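Local coordinates for tyrocidine synthase 2 (Brevibacillus parabrevis, PDB 6TA8), which belongs to the nonribosomal peptide synthetase family and is represented here by a domain of the condensation family, at residues A[84-89]-A[165-170]; A[196-201]-A[315-320]. All coordinates share one frame; numbering follows the deposited sequence.

The two contacts sit side by side, with centres about 12 Å apart. The touching residues of contact 1 are all buried and meet mainly through apolar side chains; it joins the turn after helix 69-82 to the loop before helix 169-187. Contact 2 lies farther from the middle of the chain and is partly buried. It joins two loops, 196-201 and 315-320, mostly through hydrogen bonds. The pair touch directly: Asp84 OD2 forms a salt bridge with Lys197 NZ at 3.2 Å, and Ile320 packs on the other contact, its CG2 3.5 Å from Val166 O. Helix 169-187 begins in contact 1 and meets side chains of Arg318 and Ile320 from contact 2.

Contact 1: A[84-89]-A[165-170]; sequences DALRMV and LVVDGV
Val166 packs against the turn at 84-89 and is the centre of this contact. Its CG1 sits 3.3 Å from Ala85 O and 3.8 Å from Met88 CB. The methyl rests against both from one side. The torsion explains this: CG1 lies beside the backbone N and anti to the carbonyl carbon (chi1 -71°). The CB bond of Ala85 points at the other segment, and the backbones are nearest here, with 6.1 Å between Ala85 CA and Val166 CA. Ala85 O also receives a weak bond from Met88 N, which helps close the turn.

Residues 165-169 are the xxxDG part of the HHxxxDG signature of the condensation family. Val166 and Val167 occupy two of its variable places, after His163 and His164. Asp168 follows as the N-cap of helix 169-187. Its OD2 forms a salt bridge with Arg307, and its OD1 is bonded to Ser171 OG. The contact thus sets the signature loop against the short 3-10 turn that links helix 69-82 to strand 88-91.

Packing is looser around Leu86. Its CD2 is 4.0 Å from Val167 CG1, and the two side chains cross at about a right angle. The same CD2 is 4.2 Å from Val166 CG2. Leu86 also leans on Ile79 and Val80 of helix 69-82. Beyond Val167 the segments part, and Gly169 and Val170 are partly exposed.

The turn is braced on its far side by a salt bridge. Arg87 forms it with Asp84 OD1; NH1 is 2.8 Å from that oxygen, and the NH2 contact is modelled too short to be trusted in detail. NH1 approaches from above the carboxylate, 43° out of its plane, while the oxygen lies close to the guanidinium plane.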
ATOM      1  N   ASP A  84       4.734 -16.660   8.522  1.00 46.78           N
ATOM      2  CA  ASP A  84       6.071 -17.058   8.098  1.00 43.17           C
ATOM      3  C   ASP A  84       6.734 -16.041   7.178  1.00 47.18           C
ATOM      4  O   ASP A  84       7.966 -16.018   7.094  1.00 47.00           O
ATOM      5  CB  ASP A  84       6.014 -18.419   7.402  1.00 47.90           C
ATOM      6  CG  ASP A  84       5.461 -19.508   8.299  1.00 53.35           C
ATOM      7  OD1 ASP A  84       6.226 -20.052   9.122  1.00 54.40           O
ATOM      8  OD2 ASP A  84       4.256 -19.817   8.183  1.00 64.51           O
ATOM      9  N   ALA A  85       5.955 -15.204   6.488  1.00 41.15           N
ATOM     10  CA  ALA A  85       6.545 -14.234   5.572  1.00 42.04           C
ATOM     11  C   ALA A  85       7.396 -13.192   6.289  1.00 36.28           C
ATOM     12  O   ALA A  85       8.276 -12.595   5.661  1.00 27.05           O
ATOM     13  CB  ALA A  85       5.453 -13.536   4.762  1.00 32.40           C
ATOM     14  N   LEU A  86       7.158 -12.962   7.580  1.00 34.48           N
ATOM     15  CA  LEU A  86       7.933 -11.984   8.333  1.00 38.04           C
ATOM     16  C   LEU A  86       9.334 -12.475   8.679  1.00 38.36           C
ATOM     17  O   LEU A  86      10.133 -11.691   9.202  1.00 44.84           O
ATOM     18  CB  LEU A  86       7.189 -11.597   9.615  1.00 34.43           C
ATOM     19  CG  LEU A  86       5.810 -10.961   9.418  1.00 35.99           C
ATOM     20  CD1 LEU A  86       5.148 -10.660  10.755  1.00 32.67           C
ATOM     21  CD2 LEU A  86       5.911  -9.700   8.570  1.00 28.84           C
ATOM     22  N   ARG A  87       9.649 -13.741   8.403  1.00 46.36           N
ATOM     23  CA  ARG A  87      10.982 -14.293   8.616  1.00 34.23           C
ATOM     24  C   ARG A  87      11.801 -14.330   7.330  1.00 38.27           C
ATOM     25  O   ARG A  87      12.711 -15.155   7.198  1.00 45.36           O
ATOM     26  CB  ARG A  87      10.888 -15.695   9.217  1.00 36.22           C
ATOM     27  CG  ARG A  87      10.107 -15.771  10.513  1.00 40.51           C
ATOM     28  CD  ARG A  87      10.278 -17.125  11.177  1.00 41.83           C
ATOM     29  NE  ARG A  87      10.021 -18.215  10.242  1.00 53.81           N
ATOM     30  CZ  ARG A  87       8.829 -18.775  10.059  1.00 44.06           C
ATOM     31  NH1 ARG A  87       7.781 -18.351  10.751  1.00 44.26           N
ATOM     32  NH2 ARG A  87       8.685 -19.759   9.183  1.00 48.05           N
ATOM     33  N   MET A  88      11.498 -13.450   6.383  1.00 39.53           N
ATOM     34  CA  MET A  88      12.117 -13.485   5.067  1.00 40.16           C
ATOM     35  C   MET A  88      13.433 -12.715   5.052  1.00 44.07           C
ATOM     36  O   MET A  88      13.600 -11.713   5.753  1.00 39.80           O
ATOM     37  CB  MET A  88      11.172 -12.904   4.015  1.00 39.41           C
ATOM     38  CG  MET A  88      11.453 -13.361   2.593  1.00 47.78           C
ATOM     39  SD  MET A  88      10.627 -14.912   2.184  1.00 42.49           S
ATOM     40  CE  MET A  88       8.958 -14.542   2.708  1.00 38.41           C
ATOM     41  N   VAL A  89      14.369 -13.201   4.235  1.00 39.50           N
ATOM     42  CA  VAL A  89      15.623 -12.515   3.957  1.00 42.07           C
ATOM     43  C   VAL A  89      15.876 -12.582   2.457  1.00 45.23           C
ATOM     44  O   VAL A  89      15.359 -13.454   1.755  1.00 49.86           O
ATOM     45  CB  VAL A  89      16.818 -13.117   4.731  1.00 55.03           C
ATOM     46  CG1 VAL A  89      16.702 -12.807   6.217  1.00 39.79           C
ATOM     47  CG2 VAL A  89      16.904 -14.618   4.494  1.00 51.43           C
ATOM     48  N   LEU A 165       8.658  -5.254   1.668  1.00 39.95           N
ATOM     49  CA  LEU A 165       8.735  -6.446   0.835  1.00 38.55           C
ATOM     50  C   LEU A 165       7.906  -7.609   1.365  1.00 38.44           C
ATOM     51  O   LEU A 165       7.778  -8.617   0.661  1.00 34.59           O
ATOM     52  CB  LEU A 165      10.194  -6.886   0.688  1.00 33.52           C
ATOM     53  CG  LEU A 165      10.973  -6.307  -0.493  1.00 34.69           C
ATOM     54  CD1 LEU A 165      12.436  -6.717  -0.413  1.00 40.55           C
ATOM     55  CD2 LEU A 165      10.359  -6.755  -1.811  1.00 38.18           C
ATOM     56  N   VAL A 166       7.343  -7.503   2.569  1.00 39.16           N
ATOM     57  CA  VAL A 166       6.655  -8.634   3.187  1.00 27.78           C
ATOM     58  C   VAL A 166       5.336  -8.204   3.818  1.00 31.03           C
ATOM     59  O   VAL A 166       4.703  -8.987   4.535  1.00 34.59           O
ATOM     60  CB  VAL A 166       7.554  -9.316   4.237  1.00 38.83           C
ATOM     61  CG1 VAL A 166       8.694 -10.069   3.567  1.00 42.81           C
ATOM     62  CG2 VAL A 166       8.091  -8.289   5.224  1.00 33.76           C
ATOM     63  N   VAL A 167       4.907  -6.966   3.566  1.00 29.17           N
ATOM     64  CA  VAL A 167       3.681  -6.434   4.152  1.00 29.32           C
ATOM     65  C   VAL A 167       3.002  -5.509   3.155  1.00 34.89           C
ATOM     66  O   VAL A 167       3.642  -4.927   2.275  1.00 36.10           O
ATOM     67  CB  VAL A 167       3.938  -5.668   5.474  1.00 34.73           C
ATOM     68  CG1 VAL A 167       4.161  -6.631   6.631  1.00 32.92           C
ATOM     69  CG2 VAL A 167       5.112  -4.718   5.317  1.00 29.63           C
ATOM     70  N   ASP A 168       1.688  -5.367   3.305  1.00 27.86           N
ATOM     71  CA  ASP A 168       0.913  -4.382   2.563  1.00 24.70           C
ATOM     72  C   ASP A 168      -0.234  -3.913   3.454  1.00 29.57           C
ATOM     73  O   ASP A 168      -0.274  -4.214   4.650  1.00 31.19           O
ATOM     74  CB  ASP A 168       0.435  -4.952   1.219  1.00 37.30           C
ATOM     75  CG  ASP A 168      -0.415  -6.205   1.372  1.00 32.52           C
ATOM     76  OD1 ASP A 168      -0.644  -6.657   2.512  1.00 36.71           O
ATOM     77  OD2 ASP A 168      -0.856  -6.741   0.334  1.00 38.46           O
ATOM     78  N   GLY A 169      -1.176  -3.176   2.863  1.00 35.22           N
ATOM     79  CA  GLY A 169      -2.248  -2.584   3.652  1.00 29.82           C
ATOM     80  C   GLY A 169      -3.096  -3.616   4.372  1.00 41.99           C
ATOM     81  O   GLY A 169      -3.380  -3.483   5.564  1.00 43.20           O
ATOM     82  N   VAL A 170      -3.516  -4.661   3.654  1.00 35.19           N
ATOM     83  CA  VAL A 170      -4.347  -5.694   4.266  1.00 36.74           C
ATOM     84  C   VAL A 170      -3.561  -6.456   5.325  1.00 38.53           C
ATOM     85  O   VAL A 170      -4.109  -6.844   6.365  1.00 43.08           O
ATOM     86  CB  VAL A 170      -4.911  -6.636   3.186  1.00 41.11           C
ATOM     87  CG1 VAL A 170      -5.695  -7.775   3.820  1.00 32.62           C
ATOM     88  CG2 VAL A 170      -5.788  -5.863   2.213  1.00 40.53           C
TER

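Contact 2: A[196-201]-A[315-320]; sequences KKTDSF and NVTRTI
The backbones of loops 196-201 and 315-320 meet closely, with Thr198 CA and Asp199 CA each 5.5 Å from a partner, Arg318 CA and Val316 CA respectively. Asp199 N donates to Asn315 O at 2.8 Å, nearly in line with the carbonyl (177°). The Asp199 carboxylate returns the grip. Its OD2 accepts Asn315 N on the anti side, 32° out of plane, and its OD1 is bonded to Ser26 OG. In this domain of the condensation family, segment 315-320 lies in the loop between the neighbouring strands 297-304 and 325-332 of the six-stranded sheet. Loop 196-201 runs into helix 201-212, with Ser200 as N-cap, its OG bonded to Asp203 N.

Thr198 inserts its side chain among the backbone turns of 315-320. Its OG1, between the backbone N and the carbonyl carbon (chi1 44°), donates to Thr319 OG1 at 2.8 Å. Thr319 OG1 is modelled donating a hydrogen bond to Asp199 O, but the separation is so short that its exact geometry is doubtful. Arg318 N adds a weak bond to Thr198 OG1. The methyl CG2 of Thr198 lies 3.2 Å from Thr317 OG1, where the two side chains cross at about a right angle, and 3.6 Å from Asn315 ND2. Arg318 bends away to a salt bridge with Asp178 of helix 169-187.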
ATOM      1  N   LYS A 196      -6.173 -20.117  12.693  1.00 58.31           N
ATOM      2  CA  LYS A 196      -5.519 -21.064  11.801  1.00 53.97           C
ATOM      3  C   LYS A 196      -4.843 -20.341  10.641  1.00 51.35           C
ATOM      4  O   LYS A 196      -5.316 -19.307  10.161  1.00 53.71           O
ATOM      5  CB  LYS A 196      -6.533 -22.076  11.266  1.00 48.61           C
ATOM      6  CG  LYS A 196      -7.103 -23.009  12.323  1.00 58.96           C
ATOM      7  CD  LYS A 196      -6.072 -24.031  12.776  1.00 59.10           C
ATOM      8  CE  LYS A 196      -6.657 -24.989  13.800  1.00 54.86           C
ATOM      9  NZ  LYS A 196      -7.061 -24.285  15.048  1.00 55.08           N
ATOM     10  N   LYS A 197      -3.720 -20.896  10.195  1.00 45.55           N
ATOM     11  CA  LYS A 197      -2.987 -20.309   9.084  1.00 49.47           C
ATOM     12  C   LYS A 197      -3.734 -20.525   7.775  1.00 51.64           C
ATOM     13  O   LYS A 197      -4.268 -21.606   7.513  1.00 48.07           O
ATOM     14  CB  LYS A 197      -1.589 -20.919   8.976  1.00 48.83           C
ATOM     15  CG  LYS A 197      -0.683 -20.680  10.170  1.00 47.29           C
ATOM     16  CD  LYS A 197       0.740 -21.101   9.842  1.00 36.80           C
ATOM     17  CE  LYS A 197       1.637 -21.059  11.064  1.00 54.79           C
ATOM     18  NZ  LYS A 197       3.059 -21.308  10.697  1.00 49.19           N
ATOM     19  N   THR A 198      -3.765 -19.487   6.949  1.00 47.34           N
ATOM     20  CA  THR A 198      -4.255 -19.611   5.586  1.00 47.38           C
ATOM     21  C   THR A 198      -3.093 -20.057   4.696  1.00 47.85           C
ATOM     22  O   THR A 198      -2.085 -20.572   5.188  1.00 51.11           O
ATOM     23  CB  THR A 198      -4.890 -18.292   5.134  1.00 51.54           C
ATOM     24  OG1 THR A 198      -4.054 -17.197   5.527  1.00 39.85           O
ATOM     25  CG2 THR A 198      -6.267 -18.126   5.760  1.00 48.63           C
ATOM     26  N   ASP A 199      -3.212 -19.869   3.385  1.00 49.99           N
ATOM     27  CA  ASP A 199      -2.157 -20.299   2.477  1.00 42.95           C
ATOM     28  C   ASP A 199      -0.906 -19.454   2.685  1.00 46.85           C
ATOM     29  O   ASP A 199      -0.980 -18.225   2.769  1.00 45.60           O
ATOM     30  CB  ASP A 199      -2.631 -20.207   1.029  1.00 45.16           C
ATOM     31  CG  ASP A 199      -3.634 -21.290   0.676  1.00 49.39           C
ATOM     32  OD1 ASP A 199      -3.537 -22.397   1.246  1.00 53.99           O
ATOM     33  OD2 ASP A 199      -4.517 -21.036  -0.170  1.00 52.23           O
ATOM     34  N   SER A 200       0.241 -20.119   2.775  1.00 44.81           N
ATOM     35  CA  SER A 200       1.500 -19.424   2.981  1.00 42.41           C
ATOM     36  C   SER A 200       1.858 -18.584   1.758  1.00 48.77           C
ATOM     37  O   SER A 200       1.376 -18.816   0.645  1.00 47.70           O
ATOM     38  CB  SER A 200       2.621 -20.422   3.272  1.00 46.77           C
ATOM     39  OG  SER A 200       2.935 -21.184   2.119  1.00 45.18           O
ATOM     40  N   PHE A 201       2.717 -17.586   1.983  1.00 40.99           N
ATOM     41  CA  PHE A 201       3.212 -16.774   0.879  1.00 38.39           C
ATOM     42  C   PHE A 201       4.067 -17.586  -0.084  1.00 38.45           C
ATOM     43  O   PHE A 201       4.182 -17.214  -1.257  1.00 40.58           O
ATOM     44  CB  PHE A 201       4.009 -15.583   1.414  1.00 38.28           C
ATOM     45  CG  PHE A 201       4.358 -14.568   0.363  1.00 35.09           C
ATOM     46  CD1 PHE A 201       3.424 -13.632  -0.050  1.00 33.87           C
ATOM     47  CD2 PHE A 201       5.616 -14.552  -0.214  1.00 31.55           C
ATOM     48  CE1 PHE A 201       3.740 -12.698  -1.018  1.00 30.09           C
ATOM     49  CE2 PHE A 201       5.938 -13.622  -1.182  1.00 33.12           C
ATOM     50  CZ  PHE A 201       4.999 -12.693  -1.584  1.00 35.63           C
ATOM     51  N   ASN A 315      -6.445 -19.465  -0.626  1.00 43.92           N
ATOM     52  CA  ASN A 315      -7.072 -18.673   0.430  1.00 42.01           C
ATOM     53  C   ASN A 315      -5.982 -17.887   1.146  1.00 47.10           C
ATOM     54  O   ASN A 315      -5.165 -18.470   1.865  1.00 45.92           O
ATOM     55  CB  ASN A 315      -7.836 -19.567   1.407  1.00 32.23           C
ATOM     56  CG  ASN A 315      -8.532 -18.780   2.498  1.00 42.28           C
ATOM     57  OD1 ASN A 315      -8.782 -17.584   2.353  1.00 53.47           O
ATOM     58  ND2 ASN A 315      -8.852 -19.451   3.598  1.00 47.19           N
ATOM     59  N   VAL A 316      -5.971 -16.568   0.957  1.00 49.10           N
ATOM     60  CA  VAL A 316      -4.970 -15.711   1.586  1.00 44.99           C
ATOM     61  C   VAL A 316      -5.661 -14.647   2.431  1.00 50.63           C
ATOM     62  O   VAL A 316      -5.246 -13.482   2.442  1.00 53.34           O
ATOM     63  CB  VAL A 316      -4.047 -15.067   0.536  1.00 42.35           C
ATOM     64  CG1 VAL A 316      -3.024 -16.077   0.035  1.00 34.42           C
ATOM     65  CG2 VAL A 316      -4.862 -14.509  -0.621  1.00 42.36           C
ATOM     66  N   THR A 317      -6.714 -15.041   3.152  1.00 52.49           N
ATOM     67  CA  THR A 317      -7.428 -14.084   3.991  1.00 54.31           C
ATOM     68  C   THR A 317      -6.593 -13.671   5.197  1.00 53.99           C
ATOM     69  O   THR A 317      -6.552 -12.487   5.553  1.00 56.37           O
ATOM     70  CB  THR A 317      -8.766 -14.672   4.442  1.00 53.46           C
ATOM     71  OG1 THR A 317      -8.578 -16.022   4.882  1.00 54.40           O
ATOM     72  CG2 THR A 317      -9.770 -14.651   3.297  1.00 59.14           C
ATOM     73  N   ARG A 318      -5.923 -14.628   5.840  1.00 56.32           N
ATOM     74  CA  ARG A 318      -5.077 -14.359   6.996  1.00 51.71           C
ATOM     75  C   ARG A 318      -3.593 -14.375   6.646  1.00 47.64           C
ATOM     76  O   ARG A 318      -2.752 -14.492   7.544  1.00 50.05           O
ATOM     77  CB  ARG A 318      -5.363 -15.371   8.106  1.00 53.44           C
ATOM     78  CG  ARG A 318      -6.831 -15.495   8.479  1.00 57.38           C
ATOM     79  CD  ARG A 318      -7.330 -14.238   9.166  1.00 60.51           C
ATOM     80  NE  ARG A 318      -6.691 -14.040  10.463  1.00 64.68           N
ATOM     81  CZ  ARG A 318      -6.923 -13.001  11.258  1.00 59.87           C
ATOM     82  NH1 ARG A 318      -7.784 -12.062  10.891  1.00 60.01           N
ATOM     83  NH2 ARG A 318      -6.293 -12.901  12.422  1.00 57.34           N
ATOM     84  N   THR A 319      -3.256 -14.267   5.363  1.00 49.18           N
ATOM     85  CA  THR A 319      -1.872 -14.338   4.915  1.00 43.24           C
ATOM     86  C   THR A 319      -1.266 -12.941   4.868  1.00 44.63           C
ATOM     87  O   THR A 319      -1.869 -12.012   4.321  1.00 44.05           O
ATOM     88  CB  THR A 319      -1.782 -14.998   3.539  1.00 42.97           C
ATOM     89  OG1 THR A 319      -2.231 -16.357   3.627  1.00 41.14           O
ATOM     90  CG2 THR A 319      -0.349 -14.979   3.027  1.00 44.02           C
ATOM     91  N   ILE A 320      -0.076 -12.797   5.444  1.00 44.89           N
ATOM     92  CA  ILE A 320       0.647 -11.532   5.466  1.00 30.94           C
ATOM     93  C   ILE A 320       1.703 -11.561   4.371  1.00 31.70           C
ATOM     94  O   ILE A 320       2.439 -12.545   4.231  1.00 26.95           O
ATOM     95  CB  ILE A 320       1.277 -11.279   6.847  1.00 42.38           C
ATOM     96  CG1 ILE A 320       0.189 -10.914   7.859  1.00 40.43           C
ATOM     97  CG2 ILE A 320       2.337 -10.187   6.774  1.00 34.41           C
ATOM     98  CD1 ILE A 320       0.720 -10.543   9.219  1.00 45.25           C
TER